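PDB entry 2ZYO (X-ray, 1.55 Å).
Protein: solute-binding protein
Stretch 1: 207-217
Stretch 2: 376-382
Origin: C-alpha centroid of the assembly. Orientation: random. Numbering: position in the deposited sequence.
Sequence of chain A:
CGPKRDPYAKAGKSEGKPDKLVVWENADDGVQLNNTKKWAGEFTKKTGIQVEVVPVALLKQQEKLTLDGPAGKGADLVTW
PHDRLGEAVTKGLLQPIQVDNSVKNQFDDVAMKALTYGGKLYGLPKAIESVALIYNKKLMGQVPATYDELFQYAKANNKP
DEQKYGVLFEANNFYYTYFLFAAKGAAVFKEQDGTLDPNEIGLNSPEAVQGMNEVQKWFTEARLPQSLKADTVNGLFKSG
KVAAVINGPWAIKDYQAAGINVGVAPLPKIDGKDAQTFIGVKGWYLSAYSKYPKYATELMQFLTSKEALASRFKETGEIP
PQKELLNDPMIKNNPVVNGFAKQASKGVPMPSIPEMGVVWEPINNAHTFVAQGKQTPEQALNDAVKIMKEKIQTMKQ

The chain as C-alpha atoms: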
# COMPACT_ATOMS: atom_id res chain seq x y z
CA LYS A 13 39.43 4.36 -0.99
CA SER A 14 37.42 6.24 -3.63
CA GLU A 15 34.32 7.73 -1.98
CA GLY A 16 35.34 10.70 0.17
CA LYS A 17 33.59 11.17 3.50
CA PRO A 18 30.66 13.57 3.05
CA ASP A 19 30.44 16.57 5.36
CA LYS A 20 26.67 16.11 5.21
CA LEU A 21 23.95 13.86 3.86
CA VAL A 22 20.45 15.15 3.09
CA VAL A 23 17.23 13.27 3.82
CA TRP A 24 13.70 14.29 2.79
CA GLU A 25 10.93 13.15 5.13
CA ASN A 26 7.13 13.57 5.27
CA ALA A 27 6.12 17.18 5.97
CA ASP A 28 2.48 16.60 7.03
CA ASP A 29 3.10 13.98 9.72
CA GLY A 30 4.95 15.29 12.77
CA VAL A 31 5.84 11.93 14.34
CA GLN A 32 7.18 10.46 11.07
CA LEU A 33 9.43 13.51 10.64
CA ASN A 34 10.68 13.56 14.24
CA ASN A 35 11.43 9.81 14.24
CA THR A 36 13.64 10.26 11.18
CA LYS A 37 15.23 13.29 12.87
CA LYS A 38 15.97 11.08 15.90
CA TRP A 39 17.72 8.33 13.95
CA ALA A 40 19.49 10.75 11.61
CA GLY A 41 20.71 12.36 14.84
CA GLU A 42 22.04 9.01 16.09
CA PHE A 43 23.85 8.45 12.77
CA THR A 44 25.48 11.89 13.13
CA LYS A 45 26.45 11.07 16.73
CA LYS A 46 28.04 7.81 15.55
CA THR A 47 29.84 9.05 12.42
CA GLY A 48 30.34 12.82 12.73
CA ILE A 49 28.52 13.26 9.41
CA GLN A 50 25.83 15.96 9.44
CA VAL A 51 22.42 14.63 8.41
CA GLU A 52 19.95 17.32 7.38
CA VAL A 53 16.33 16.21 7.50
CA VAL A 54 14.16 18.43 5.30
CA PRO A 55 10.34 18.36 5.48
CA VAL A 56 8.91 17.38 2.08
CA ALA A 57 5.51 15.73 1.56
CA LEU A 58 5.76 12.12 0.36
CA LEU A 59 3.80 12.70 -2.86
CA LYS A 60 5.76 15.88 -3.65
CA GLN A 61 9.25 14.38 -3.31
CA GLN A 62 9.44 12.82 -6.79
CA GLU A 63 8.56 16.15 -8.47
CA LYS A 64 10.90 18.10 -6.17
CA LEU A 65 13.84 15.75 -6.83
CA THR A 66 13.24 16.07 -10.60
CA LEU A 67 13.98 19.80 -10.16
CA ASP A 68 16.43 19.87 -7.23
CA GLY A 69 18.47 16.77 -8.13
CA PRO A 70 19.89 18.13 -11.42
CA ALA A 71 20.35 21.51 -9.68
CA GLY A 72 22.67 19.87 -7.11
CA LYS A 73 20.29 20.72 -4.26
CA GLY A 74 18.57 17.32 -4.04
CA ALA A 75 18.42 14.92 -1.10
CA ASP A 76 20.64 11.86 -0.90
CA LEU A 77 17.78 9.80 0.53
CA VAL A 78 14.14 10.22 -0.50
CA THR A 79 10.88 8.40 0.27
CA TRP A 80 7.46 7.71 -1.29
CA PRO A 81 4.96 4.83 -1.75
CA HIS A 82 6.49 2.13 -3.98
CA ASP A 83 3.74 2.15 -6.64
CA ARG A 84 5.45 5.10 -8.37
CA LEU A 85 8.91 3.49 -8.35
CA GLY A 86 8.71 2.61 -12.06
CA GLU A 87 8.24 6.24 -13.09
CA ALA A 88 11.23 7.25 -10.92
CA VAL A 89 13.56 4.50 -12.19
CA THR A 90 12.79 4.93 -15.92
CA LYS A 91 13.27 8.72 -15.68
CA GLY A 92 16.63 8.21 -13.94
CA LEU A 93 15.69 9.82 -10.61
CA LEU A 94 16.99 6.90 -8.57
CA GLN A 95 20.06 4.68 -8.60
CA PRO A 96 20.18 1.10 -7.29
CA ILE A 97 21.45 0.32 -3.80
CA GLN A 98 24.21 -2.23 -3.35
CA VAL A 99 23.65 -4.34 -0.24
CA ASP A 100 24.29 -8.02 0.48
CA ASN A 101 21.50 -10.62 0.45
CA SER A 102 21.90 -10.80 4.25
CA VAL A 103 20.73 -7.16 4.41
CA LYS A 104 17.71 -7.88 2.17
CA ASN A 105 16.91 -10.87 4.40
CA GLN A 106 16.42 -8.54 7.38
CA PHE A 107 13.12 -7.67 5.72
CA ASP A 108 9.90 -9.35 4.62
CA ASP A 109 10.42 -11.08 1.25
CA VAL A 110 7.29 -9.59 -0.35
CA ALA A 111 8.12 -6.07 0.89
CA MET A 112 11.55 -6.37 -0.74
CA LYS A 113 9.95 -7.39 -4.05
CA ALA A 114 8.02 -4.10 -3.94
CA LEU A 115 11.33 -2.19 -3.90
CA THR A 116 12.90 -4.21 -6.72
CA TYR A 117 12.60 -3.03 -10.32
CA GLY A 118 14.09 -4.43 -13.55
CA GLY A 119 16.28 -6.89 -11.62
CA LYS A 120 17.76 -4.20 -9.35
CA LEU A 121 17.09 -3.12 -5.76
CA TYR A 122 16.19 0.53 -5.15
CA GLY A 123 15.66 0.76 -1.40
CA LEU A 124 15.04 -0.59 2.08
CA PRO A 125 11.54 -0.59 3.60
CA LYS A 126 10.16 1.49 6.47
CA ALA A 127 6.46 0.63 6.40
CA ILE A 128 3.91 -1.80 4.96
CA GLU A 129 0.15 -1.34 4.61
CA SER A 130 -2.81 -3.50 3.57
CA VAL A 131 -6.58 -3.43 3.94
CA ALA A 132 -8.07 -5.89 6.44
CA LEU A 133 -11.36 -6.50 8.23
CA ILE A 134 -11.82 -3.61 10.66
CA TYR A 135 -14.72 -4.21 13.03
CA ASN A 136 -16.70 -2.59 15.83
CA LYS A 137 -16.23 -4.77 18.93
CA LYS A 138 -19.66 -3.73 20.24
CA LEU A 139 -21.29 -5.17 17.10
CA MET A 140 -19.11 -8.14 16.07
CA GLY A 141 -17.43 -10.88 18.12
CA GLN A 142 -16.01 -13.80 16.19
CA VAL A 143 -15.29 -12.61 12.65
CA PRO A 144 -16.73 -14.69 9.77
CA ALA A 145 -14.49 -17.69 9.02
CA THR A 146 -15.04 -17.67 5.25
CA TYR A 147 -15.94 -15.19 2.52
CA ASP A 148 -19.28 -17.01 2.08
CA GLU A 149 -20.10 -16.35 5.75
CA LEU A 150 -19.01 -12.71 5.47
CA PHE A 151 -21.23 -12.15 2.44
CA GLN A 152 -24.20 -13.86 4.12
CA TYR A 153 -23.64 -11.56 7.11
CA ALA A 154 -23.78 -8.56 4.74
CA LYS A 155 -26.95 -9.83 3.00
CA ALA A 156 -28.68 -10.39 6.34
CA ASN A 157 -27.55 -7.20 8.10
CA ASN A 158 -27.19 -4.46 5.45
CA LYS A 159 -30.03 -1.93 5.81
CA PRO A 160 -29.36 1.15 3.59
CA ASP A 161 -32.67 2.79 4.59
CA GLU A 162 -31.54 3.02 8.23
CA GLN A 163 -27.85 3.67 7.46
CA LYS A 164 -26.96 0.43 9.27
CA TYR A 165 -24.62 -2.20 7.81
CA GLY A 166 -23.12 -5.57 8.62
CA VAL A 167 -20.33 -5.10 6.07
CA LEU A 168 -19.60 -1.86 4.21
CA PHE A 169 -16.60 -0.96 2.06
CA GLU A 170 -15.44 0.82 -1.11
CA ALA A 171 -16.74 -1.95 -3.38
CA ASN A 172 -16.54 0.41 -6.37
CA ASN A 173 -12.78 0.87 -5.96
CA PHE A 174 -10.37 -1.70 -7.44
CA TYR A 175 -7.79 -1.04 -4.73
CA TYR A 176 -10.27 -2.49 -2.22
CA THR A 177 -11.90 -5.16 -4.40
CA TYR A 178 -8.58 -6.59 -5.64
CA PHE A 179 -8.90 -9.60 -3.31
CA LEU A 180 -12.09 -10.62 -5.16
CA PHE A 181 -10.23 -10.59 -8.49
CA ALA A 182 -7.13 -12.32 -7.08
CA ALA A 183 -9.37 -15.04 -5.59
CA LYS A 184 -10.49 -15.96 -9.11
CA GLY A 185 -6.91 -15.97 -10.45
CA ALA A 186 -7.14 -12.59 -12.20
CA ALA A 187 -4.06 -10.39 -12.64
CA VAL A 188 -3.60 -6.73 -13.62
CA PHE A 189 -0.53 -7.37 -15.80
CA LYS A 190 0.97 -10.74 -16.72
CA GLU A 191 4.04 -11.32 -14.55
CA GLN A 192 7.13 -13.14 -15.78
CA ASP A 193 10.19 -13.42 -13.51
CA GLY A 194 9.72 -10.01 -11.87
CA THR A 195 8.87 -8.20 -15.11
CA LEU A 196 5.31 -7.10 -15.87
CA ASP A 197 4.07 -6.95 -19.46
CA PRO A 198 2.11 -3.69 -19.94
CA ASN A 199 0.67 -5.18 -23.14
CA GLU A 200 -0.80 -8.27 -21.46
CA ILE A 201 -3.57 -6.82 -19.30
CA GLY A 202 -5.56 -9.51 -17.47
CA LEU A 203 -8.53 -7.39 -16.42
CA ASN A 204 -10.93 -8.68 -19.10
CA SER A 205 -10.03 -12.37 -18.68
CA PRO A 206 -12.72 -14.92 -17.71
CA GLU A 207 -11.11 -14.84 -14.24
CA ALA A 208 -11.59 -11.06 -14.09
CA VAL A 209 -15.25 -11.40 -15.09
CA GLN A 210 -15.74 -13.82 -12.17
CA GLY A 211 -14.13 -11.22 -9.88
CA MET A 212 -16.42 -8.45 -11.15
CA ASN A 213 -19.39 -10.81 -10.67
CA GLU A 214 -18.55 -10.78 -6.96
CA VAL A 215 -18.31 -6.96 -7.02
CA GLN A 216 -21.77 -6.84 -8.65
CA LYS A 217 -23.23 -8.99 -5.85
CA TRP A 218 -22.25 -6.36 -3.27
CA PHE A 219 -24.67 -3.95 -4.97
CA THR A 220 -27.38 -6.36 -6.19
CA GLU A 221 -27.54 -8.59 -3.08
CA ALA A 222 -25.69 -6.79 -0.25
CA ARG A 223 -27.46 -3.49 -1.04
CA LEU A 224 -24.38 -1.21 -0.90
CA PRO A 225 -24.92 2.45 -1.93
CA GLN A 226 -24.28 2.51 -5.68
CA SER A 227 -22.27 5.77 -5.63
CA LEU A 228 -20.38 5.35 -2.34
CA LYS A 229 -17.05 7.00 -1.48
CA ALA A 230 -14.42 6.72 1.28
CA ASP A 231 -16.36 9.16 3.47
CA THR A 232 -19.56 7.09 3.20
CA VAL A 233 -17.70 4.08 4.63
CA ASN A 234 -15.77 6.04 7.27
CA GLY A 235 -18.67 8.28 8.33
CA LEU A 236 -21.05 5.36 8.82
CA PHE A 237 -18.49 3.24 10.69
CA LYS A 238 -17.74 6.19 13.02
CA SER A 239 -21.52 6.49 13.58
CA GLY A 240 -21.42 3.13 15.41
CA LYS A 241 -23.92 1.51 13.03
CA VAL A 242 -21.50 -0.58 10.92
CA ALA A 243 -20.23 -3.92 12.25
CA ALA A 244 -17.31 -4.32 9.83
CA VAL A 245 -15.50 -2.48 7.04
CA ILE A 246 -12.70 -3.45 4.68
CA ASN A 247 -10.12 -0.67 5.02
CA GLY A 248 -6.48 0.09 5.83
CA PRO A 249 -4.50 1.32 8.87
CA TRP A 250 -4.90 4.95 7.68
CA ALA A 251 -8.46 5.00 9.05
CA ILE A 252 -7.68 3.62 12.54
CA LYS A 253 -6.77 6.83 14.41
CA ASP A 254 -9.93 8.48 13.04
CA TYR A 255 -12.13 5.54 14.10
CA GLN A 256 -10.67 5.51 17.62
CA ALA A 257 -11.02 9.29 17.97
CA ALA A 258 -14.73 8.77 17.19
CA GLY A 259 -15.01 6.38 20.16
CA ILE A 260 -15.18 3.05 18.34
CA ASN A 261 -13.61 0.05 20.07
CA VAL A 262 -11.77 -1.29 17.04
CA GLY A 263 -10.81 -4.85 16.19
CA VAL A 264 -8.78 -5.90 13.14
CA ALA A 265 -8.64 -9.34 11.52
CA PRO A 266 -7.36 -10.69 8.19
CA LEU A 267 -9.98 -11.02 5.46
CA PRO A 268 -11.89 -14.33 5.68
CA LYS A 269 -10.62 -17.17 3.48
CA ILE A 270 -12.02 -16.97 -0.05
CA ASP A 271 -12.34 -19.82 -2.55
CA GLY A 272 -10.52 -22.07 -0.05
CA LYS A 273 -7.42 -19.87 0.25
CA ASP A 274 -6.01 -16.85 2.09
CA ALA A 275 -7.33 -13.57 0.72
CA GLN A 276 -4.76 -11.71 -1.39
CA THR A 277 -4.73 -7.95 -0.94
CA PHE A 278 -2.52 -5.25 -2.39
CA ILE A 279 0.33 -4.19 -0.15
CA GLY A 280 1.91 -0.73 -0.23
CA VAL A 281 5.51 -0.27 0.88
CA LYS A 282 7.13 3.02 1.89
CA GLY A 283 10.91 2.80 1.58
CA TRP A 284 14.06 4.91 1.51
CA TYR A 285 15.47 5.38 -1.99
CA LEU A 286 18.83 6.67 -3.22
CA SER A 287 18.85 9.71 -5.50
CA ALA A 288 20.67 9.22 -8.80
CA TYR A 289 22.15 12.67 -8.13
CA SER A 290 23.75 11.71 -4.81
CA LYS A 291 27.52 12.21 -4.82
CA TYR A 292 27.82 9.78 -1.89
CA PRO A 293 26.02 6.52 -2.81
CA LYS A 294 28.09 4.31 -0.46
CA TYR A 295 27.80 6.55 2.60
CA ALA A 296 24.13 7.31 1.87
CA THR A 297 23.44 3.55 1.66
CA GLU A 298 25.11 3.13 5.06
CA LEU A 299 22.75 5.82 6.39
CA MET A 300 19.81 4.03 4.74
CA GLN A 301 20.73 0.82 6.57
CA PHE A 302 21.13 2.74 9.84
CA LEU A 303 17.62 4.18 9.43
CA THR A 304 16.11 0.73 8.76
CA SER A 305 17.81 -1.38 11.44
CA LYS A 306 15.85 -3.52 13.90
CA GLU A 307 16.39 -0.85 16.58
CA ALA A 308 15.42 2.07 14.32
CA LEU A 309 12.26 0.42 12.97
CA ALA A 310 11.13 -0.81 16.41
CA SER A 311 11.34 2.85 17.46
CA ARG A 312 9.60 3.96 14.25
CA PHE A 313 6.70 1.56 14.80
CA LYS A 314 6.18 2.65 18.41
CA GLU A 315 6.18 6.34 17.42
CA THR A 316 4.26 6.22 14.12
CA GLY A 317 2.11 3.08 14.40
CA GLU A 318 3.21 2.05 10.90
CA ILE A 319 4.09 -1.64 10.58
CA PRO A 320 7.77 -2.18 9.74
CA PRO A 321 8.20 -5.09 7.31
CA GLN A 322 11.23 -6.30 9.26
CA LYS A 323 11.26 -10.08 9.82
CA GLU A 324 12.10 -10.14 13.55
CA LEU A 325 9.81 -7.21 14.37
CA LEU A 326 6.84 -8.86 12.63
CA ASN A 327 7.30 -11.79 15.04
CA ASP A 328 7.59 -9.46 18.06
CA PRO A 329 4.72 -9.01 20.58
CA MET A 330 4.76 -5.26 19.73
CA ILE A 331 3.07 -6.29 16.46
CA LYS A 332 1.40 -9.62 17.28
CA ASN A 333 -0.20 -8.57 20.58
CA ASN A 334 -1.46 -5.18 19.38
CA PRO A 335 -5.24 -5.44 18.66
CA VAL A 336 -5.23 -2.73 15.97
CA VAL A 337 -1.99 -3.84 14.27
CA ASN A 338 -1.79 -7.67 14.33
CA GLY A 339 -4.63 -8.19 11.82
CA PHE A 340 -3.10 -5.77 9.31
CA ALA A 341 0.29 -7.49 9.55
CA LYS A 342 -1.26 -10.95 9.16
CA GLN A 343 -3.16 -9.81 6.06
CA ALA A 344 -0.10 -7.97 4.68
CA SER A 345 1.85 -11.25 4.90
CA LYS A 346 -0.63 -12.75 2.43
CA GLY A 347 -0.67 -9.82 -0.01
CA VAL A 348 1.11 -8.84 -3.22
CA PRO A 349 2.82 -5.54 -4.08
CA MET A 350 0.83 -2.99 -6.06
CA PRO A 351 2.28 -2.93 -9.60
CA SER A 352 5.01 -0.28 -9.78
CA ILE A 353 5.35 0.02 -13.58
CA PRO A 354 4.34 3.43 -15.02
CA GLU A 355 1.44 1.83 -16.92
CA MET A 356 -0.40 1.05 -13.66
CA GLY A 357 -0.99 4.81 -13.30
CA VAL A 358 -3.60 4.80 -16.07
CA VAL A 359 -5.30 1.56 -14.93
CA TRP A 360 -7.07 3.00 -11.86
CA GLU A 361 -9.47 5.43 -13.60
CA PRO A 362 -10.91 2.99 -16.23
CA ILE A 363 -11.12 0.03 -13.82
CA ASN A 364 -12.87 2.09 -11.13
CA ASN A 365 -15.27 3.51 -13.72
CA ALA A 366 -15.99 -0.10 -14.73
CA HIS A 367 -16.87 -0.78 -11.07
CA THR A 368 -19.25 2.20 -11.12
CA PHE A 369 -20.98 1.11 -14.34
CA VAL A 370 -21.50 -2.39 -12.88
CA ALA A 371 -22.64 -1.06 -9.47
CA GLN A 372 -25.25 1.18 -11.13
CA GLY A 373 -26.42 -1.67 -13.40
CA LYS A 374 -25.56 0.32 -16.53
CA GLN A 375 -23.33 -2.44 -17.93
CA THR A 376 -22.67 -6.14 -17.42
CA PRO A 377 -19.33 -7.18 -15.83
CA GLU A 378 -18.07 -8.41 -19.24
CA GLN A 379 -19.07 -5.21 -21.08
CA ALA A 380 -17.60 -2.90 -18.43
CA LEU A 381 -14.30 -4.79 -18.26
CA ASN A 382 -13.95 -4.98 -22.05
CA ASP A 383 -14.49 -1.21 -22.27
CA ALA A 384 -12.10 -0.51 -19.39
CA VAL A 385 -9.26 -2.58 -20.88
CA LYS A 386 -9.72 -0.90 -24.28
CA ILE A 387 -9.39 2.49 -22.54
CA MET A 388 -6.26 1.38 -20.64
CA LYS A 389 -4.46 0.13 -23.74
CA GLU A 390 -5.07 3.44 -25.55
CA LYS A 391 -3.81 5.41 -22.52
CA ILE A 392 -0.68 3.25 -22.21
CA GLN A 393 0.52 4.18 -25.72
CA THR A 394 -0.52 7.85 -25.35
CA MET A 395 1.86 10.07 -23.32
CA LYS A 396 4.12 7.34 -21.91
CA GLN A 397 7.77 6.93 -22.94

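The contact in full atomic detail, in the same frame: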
# COMPACT_ATOMS: atom_id res chain seq x y z
N GLU A 207 -11.38 -14.98 -15.67
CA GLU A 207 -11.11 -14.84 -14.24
C GLU A 207 -11.55 -13.47 -13.72
O GLU A 207 -12.16 -13.37 -12.65
CB GLU A 207 -9.63 -15.07 -13.94
CG GLU A 207 -9.14 -16.50 -14.15
CD GLU A 207 -8.75 -16.84 -15.58
OE1 GLU A 207 -8.96 -16.01 -16.50
OE2 GLU A 207 -8.23 -17.95 -15.80
N ALA A 208 -11.23 -12.42 -14.48
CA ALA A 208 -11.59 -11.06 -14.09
C ALA A 208 -13.10 -10.86 -14.07
O ALA A 208 -13.63 -10.17 -13.19
CB ALA A 208 -10.93 -10.06 -15.02
N VAL A 209 -13.79 -11.46 -15.04
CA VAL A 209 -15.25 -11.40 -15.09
C VAL A 209 -15.84 -12.03 -13.82
O VAL A 209 -16.76 -11.47 -13.22
CB VAL A 209 -15.81 -12.06 -16.37
CG1 VAL A 209 -17.33 -12.14 -16.33
CG2 VAL A 209 -15.34 -11.30 -17.61
N GLN A 210 -15.29 -13.17 -13.41
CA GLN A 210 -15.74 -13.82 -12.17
C GLN A 210 -15.52 -12.93 -10.94
O GLN A 210 -16.35 -12.92 -10.03
CB GLN A 210 -15.06 -15.18 -11.98
CG GLN A 210 -15.30 -16.17 -13.12
CD GLN A 210 -16.77 -16.49 -13.33
OE1 GLN A 210 -17.32 -16.23 -14.40
NE2 GLN A 210 -17.41 -17.05 -12.32
N GLY A 211 -14.42 -12.19 -10.94
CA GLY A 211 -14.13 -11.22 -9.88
C GLY A 211 -15.15 -10.09 -9.86
O GLY A 211 -15.67 -9.75 -8.80
N MET A 212 -15.44 -9.53 -11.03
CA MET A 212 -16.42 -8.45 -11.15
C MET A 212 -17.85 -8.93 -10.84
O MET A 212 -18.69 -8.14 -10.41
CB MET A 212 -16.35 -7.79 -12.54
CG MET A 212 -17.23 -6.55 -12.71
SD MET A 212 -16.84 -5.18 -11.60
CE MET A 212 -15.69 -4.25 -12.61
N ASN A 213 -18.11 -10.21 -11.07
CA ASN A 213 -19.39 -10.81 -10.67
C ASN A 213 -19.59 -10.75 -9.16
O ASN A 213 -20.72 -10.56 -8.69
CB ASN A 213 -19.50 -12.25 -11.16
CG ASN A 213 -19.76 -12.36 -12.65
OD1 ASN A 213 -20.02 -11.37 -13.32
ND2 ASN A 213 -19.69 -13.58 -13.17
N GLU A 214 -18.50 -10.91 -8.41
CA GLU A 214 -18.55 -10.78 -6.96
C GLU A 214 -18.80 -9.32 -6.56
O GLU A 214 -19.61 -9.05 -5.68
CB GLU A 214 -17.26 -11.29 -6.31
CG GLU A 214 -17.01 -12.79 -6.48
CD GLU A 214 -17.76 -13.66 -5.47
OE1 GLU A 214 -18.83 -13.24 -4.97
OE2 GLU A 214 -17.27 -14.77 -5.19
N VAL A 215 -18.10 -8.40 -7.22
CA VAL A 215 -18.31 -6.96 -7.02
C VAL A 215 -19.79 -6.60 -7.22
O VAL A 215 -20.38 -5.91 -6.38
CB VAL A 215 -17.42 -6.12 -7.98
CG1 VAL A 215 -17.79 -4.64 -7.94
CG2 VAL A 215 -15.94 -6.32 -7.64
N GLN A 216 -20.36 -7.07 -8.32
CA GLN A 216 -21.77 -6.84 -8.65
C GLN A 216 -22.70 -7.28 -7.52
O GLN A 216 -23.66 -6.58 -7.19
CB GLN A 216 -22.12 -7.55 -9.95
CG GLN A 216 -23.50 -7.21 -10.50
CD GLN A 216 -23.79 -7.91 -11.81
OE1 GLN A 216 -23.55 -9.11 -11.96
NE2 GLN A 216 -24.31 -7.16 -12.78
N LYS A 217 -22.41 -8.44 -6.93
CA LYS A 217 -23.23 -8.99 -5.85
C LYS A 217 -23.32 -8.08 -4.63
O LYS A 217 -24.33 -8.07 -3.92
CB LYS A 217 -22.72 -10.38 -5.44
CG LYS A 217 -23.10 -11.49 -6.41
CD LYS A 217 -22.32 -12.77 -6.15
CE LYS A 217 -22.71 -13.41 -4.82
NZ LYS A 217 -21.80 -14.55 -4.50
N THR A 376 -23.02 -4.84 -17.98
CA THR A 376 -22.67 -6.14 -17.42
C THR A 376 -21.18 -6.14 -17.07
O THR A 376 -20.42 -5.35 -17.63
CB THR A 376 -22.96 -7.30 -18.41
OG1 THR A 376 -22.08 -7.20 -19.54
CG2 THR A 376 -24.41 -7.28 -18.88
N PRO A 377 -20.76 -7.01 -16.13
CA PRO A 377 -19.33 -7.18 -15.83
C PRO A 377 -18.45 -7.31 -17.08
O PRO A 377 -17.44 -6.61 -17.19
CB PRO A 377 -19.31 -8.46 -15.01
CG PRO A 377 -20.60 -8.40 -14.26
CD PRO A 377 -21.59 -7.85 -15.25
N GLU A 378 -18.84 -8.18 -18.02
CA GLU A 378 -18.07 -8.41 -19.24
C GLU A 378 -17.93 -7.15 -20.09
O GLU A 378 -16.84 -6.83 -20.56
CB GLU A 378 -18.69 -9.55 -20.06
CG GLU A 378 -17.87 -9.97 -21.28
CD GLU A 378 -18.53 -11.09 -22.07
OE1 GLU A 378 -18.73 -12.19 -21.51
OE2 GLU A 378 -18.86 -10.86 -23.26
N GLN A 379 -19.05 -6.44 -20.29
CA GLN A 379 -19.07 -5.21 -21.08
C GLN A 379 -18.21 -4.11 -20.46
O GLN A 379 -17.44 -3.45 -21.16
CB GLN A 379 -20.51 -4.70 -21.25
CG GLN A 379 -21.41 -5.56 -22.15
CD GLN A 379 -22.89 -5.21 -22.02
OE1 GLN A 379 -23.34 -4.71 -20.98
NE2 GLN A 379 -23.65 -5.49 -23.07
N ALA A 380 -18.34 -3.93 -19.15
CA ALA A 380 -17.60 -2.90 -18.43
C ALA A 380 -16.10 -3.16 -18.45
O ALA A 380 -15.31 -2.23 -18.63
CB ALA A 380 -18.11 -2.77 -17.00
N LEU A 381 -15.71 -4.42 -18.26
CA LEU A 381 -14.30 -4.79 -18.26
C LEU A 381 -13.67 -4.68 -19.64
O LEU A 381 -12.54 -4.21 -19.78
CB LEU A 381 -14.09 -6.20 -17.69
CG LEU A 381 -14.34 -6.40 -16.19
CD1 LEU A 381 -14.23 -7.87 -15.85
CD2 LEU A 381 -13.40 -5.57 -15.33
N ASN A 382 -14.41 -5.11 -20.67
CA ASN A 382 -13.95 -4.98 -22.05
C ASN A 382 -13.70 -3.52 -22.42
O ASN A 382 -12.67 -3.21 -23.03
CB ASN A 382 -14.96 -5.61 -23.02
CG ASN A 382 -14.82 -7.12 -23.10
OD1 ASN A 382 -13.83 -7.70 -22.65
ND2 ASN A 382 -15.82 -7.77 -23.69

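Residues 207-217 lie within a longer helix, whereas 376-382 form the start of another: Thr376 precedes the first turn, and the helix runs from Pro377 onward. The two axes approach to 9.3 Å, with an angle of 117° between their N-to-C directions, so the contact is an oblique crossing confined to about two turns of the first helix and the opening turns of the second. The backbones come nearest where Met212 CA lies 5.7 Å from Pro377 CA and Val209 CA 5.8 Å from Glu378 CA. Within the first helix, i to i+4 bonds such as Met212 N to Ala208 O (2.9 Å) hold the contacting residues in register.

The second helix is capped by Thr376, whose OG1 accepts a hydrogen bond from Gln379 N (3.2 Å); in return, Thr376 N donates to Gln379 OE1 (3.0 Å). The two bonds close the first turn, in which Pro377 lies. Proline suits this place, since a first-turn residue needs no amide proton for an i to i-4 helix bond, and its compact ring can serve wholly for packing.

No hydrogen bond or salt bridge links the stretches; they are held by packing that buries 372 Å² in total, and of the contacting residues Ala208, Met212, Pro377 and Leu381 are buried in the whole structure. Pro377 contributes most, with 88 Å² covered. Its ring is a knob in a hole formed by Val209, Met212, Asn213 and Gln216. Met212 CG packs 3.6 Å from Pro377 CB, and Val209 CG1 lies 4.4 Å from the same Pro377 CB. The polar members of the hole meet the ring farther round: Asn213 OD1 approaches Pro377 CG to 3.2 Å, although the CA-to-CB bond of Asn213 points sideways, and Gln216 NE2 is 3.7 Å from Pro377 CD.

One turn after the proline, Leu381 makes the second apolar contact, burying 76 Å². Leu381 CD1 lies among Ala208 CB, Val209 CG2 and Met212 CB (4.0, 4.0 and 3.9 Å), and Leu381 CD2 adds a contact with Met212 CE (3.8 Å). Ala208 is small and its CA-to-CB bond points toward the second helix; Leu381 CD1 lies 3.6 Å from Ala208 O and 3.7 Å from Val209 N. Met212, with chi1 t and chi2 p, touches both clusters, its CB 3.9 Å from both Pro377 CB and Leu381 CD1. At the margin, Val209 CG2 sits 4.3 Å from Glu378 CA, and the exposed Glu378 only skirts the first helix, its CB 4.5 Å from Val209 CG2.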